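PDB 6TGF: exopolysaccharide biosynthesis protein from Pantoea stewartii subsp. stewartii DC283, which probably modifies the exopolysaccharide of the bacterial biofilm, as a glycan hydrolase with a parallel beta-helix fold like that of bacteriophage tailspikes. Local coordinates for residues V271-A275 / G276-V280. Residues are numbered along the deposited sequence; the frame is centred on the assembly and turned at random.
Sequences VQFPA and GTFFV
F273 and F278 both set CG beside the backbone N and opposite the carbonyl carbon (chi1 -75° and -67°), and these matching torsions swing the two rings into the angle of the bend between them. F273 presents an edge to one face of F278: the centroids lie 5.3 Å apart and the planes meet at 67°. CD2 of F273 sits 3.8 Å from CD1 of F278, above the rim of that ring, while CE2 of F273 reaches back to CB of F278. At the far end of the F273 ring, CZ approaches CG2 of V280 at 4.3 Å, near the ring plane. P274 meets the far end of the F278 ring, its CG 3.6 Å from CZ of F278 and its side chain roughly perpendicular to the phenylalanine. The chain turns across P274-G276, and at the backbone angles of G276 a CB would clash with the carbonyl O of A275. Before the bend, NE2 of Q272 donates to the backbone O of F273 at 3.1 Å; the glutamine's OE1 is hydrogen-bonded to NH2 of R294. I255 of helix 252-265 packs on F273 and V280, and I310 of the next coil also touches F273. With strands 271-272 and 276-279 pairing in parallel with 290-296 and 308-311, the aromatic pair fills the inside of a corner near the helix-covered end of a right-handed parallel beta-helix, the tailspike-like fold.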
loop_
_atom_site.group_PDB
_atom_site.type_symbol
_atom_site.label_atom_id
_atom_site.label_comp_id
_atom_site.label_asym_id
_atom_site.label_seq_id
_atom_site.Cartn_x
_atom_site.Cartn_y
_atom_site.Cartn_z
ATOM N N VAL B 271 2.171 26.319 -2.434
ATOM C CA VAL B 271 2.801 26.812 -1.170
ATOM C C VAL B 271 3.811 25.769 -0.674
ATOM O O VAL B 271 3.381 24.671 -0.271
ATOM C CB VAL B 271 1.743 27.124 -0.093
ATOM C CG1 VAL B 271 2.363 27.768 1.137
ATOM C CG2 VAL B 271 0.621 27.997 -0.639
ATOM N N GLN B 272 5.103 26.115 -0.694
ATOM C CA GLN B 272 6.223 25.244 -0.249
ATOM C C GLN B 272 6.939 25.910 0.931
ATOM O O GLN B 272 7.576 26.959 0.718
ATOM C CB GLN B 272 7.193 24.992 -1.405
ATOM C CG GLN B 272 8.344 24.059 -1.052
ATOM C CD GLN B 272 7.866 22.664 -0.728
ATOM O OE1 GLN B 272 7.091 22.068 -1.472
ATOM N NE2 GLN B 272 8.333 22.130 0.388
ATOM N N PHE B 273 6.828 25.316 2.125
ATOM C CA PHE B 273 7.607 25.687 3.335
ATOM C C PHE B 273 9.011 25.099 3.235
ATOM O O PHE B 273 9.177 23.966 2.789
ATOM C CB PHE B 273 6.964 25.140 4.611
ATOM C CG PHE B 273 5.730 25.860 5.091
ATOM C CD1 PHE B 273 4.472 25.479 4.652
ATOM C CD2 PHE B 273 5.825 26.888 6.017
ATOM C CE1 PHE B 273 3.336 26.128 5.111
ATOM C CE2 PHE B 273 4.687 27.538 6.472
ATOM C CZ PHE B 273 3.445 27.155 6.019
ATOM N N PRO B 274 10.062 25.837 3.654
ATOM C CA PRO B 274 11.354 25.221 3.944
ATOM C C PRO B 274 11.283 24.587 5.341
ATOM O O PRO B 274 10.272 24.755 6.003
ATOM C CB PRO B 274 12.346 26.389 3.854
ATOM C CG PRO B 274 11.523 27.630 4.157
ATOM C CD PRO B 274 10.073 27.291 3.863
ATOM N N ALA B 275 12.330 23.865 5.748
ATOM C CA ALA B 275 12.434 23.235 7.086
ATOM C C ALA B 275 12.450 24.336 8.155
ATOM O O ALA B 275 13.028 25.410 7.884
ATOM C CB ALA B 275 13.663 22.362 7.161
ATOM N N GLY B 276 11.815 24.086 9.305
ATOM C CA GLY B 276 11.805 24.997 10.469
ATOM C C GLY B 276 10.413 25.191 11.048
ATOM O O GLY B 276 9.457 24.586 10.522
ATOM N N THR B 277 10.308 26.006 12.103
ATOM C CA THR B 277 9.040 26.373 12.788
ATOM C C THR B 277 8.557 27.723 12.246
ATOM O O THR B 277 9.366 28.672 12.246
ATOM C CB THR B 277 9.227 26.407 14.309
ATOM O OG1 THR B 277 9.752 25.142 14.711
ATOM C CG2 THR B 277 7.943 26.691 15.059
ATOM N N PHE B 278 7.294 27.800 11.812
ATOM C CA PHE B 278 6.679 29.001 11.185
ATOM C C PHE B 278 5.400 29.391 11.932
ATOM O O PHE B 278 4.580 28.501 12.233
ATOM C CB PHE B 278 6.390 28.742 9.706
ATOM C CG PHE B 278 7.630 28.587 8.865
ATOM C CD1 PHE B 278 8.296 27.375 8.804
ATOM C CD2 PHE B 278 8.146 29.662 8.159
ATOM C CE1 PHE B 278 9.444 27.235 8.041
ATOM C CE2 PHE B 278 9.294 29.521 7.395
ATOM C CZ PHE B 278 9.939 28.308 7.337
ATOM N N PHE B 279 5.244 30.689 12.209
ATOM C CA PHE B 279 4.017 31.295 12.789
ATOM C C PHE B 279 3.097 31.744 11.648
ATOM O O PHE B 279 3.543 32.532 10.789
ATOM C CB PHE B 279 4.368 32.461 13.716
ATOM C CG PHE B 279 3.170 33.126 14.345
ATOM C CD1 PHE B 279 2.341 32.424 15.206
ATOM C CD2 PHE B 279 2.865 34.451 14.071
ATOM C CE1 PHE B 279 1.238 33.035 15.782
ATOM C CE2 PHE B 279 1.763 35.060 14.649
ATOM C CZ PHE B 279 0.951 34.351 15.503
ATOM N N VAL B 280 1.855 31.252 11.644
ATOM C CA VAL B 280 0.850 31.494 10.569
ATOM C C VAL B 280 -0.484 31.873 11.222
ATOM O O VAL B 280 -1.050 31.023 11.934
ATOM C CB VAL B 280 0.697 30.257 9.660
ATOM C CG1 VAL B 280 -0.300 30.491 8.537
ATOM C CG2 VAL B 280 2.033 29.798 9.093
#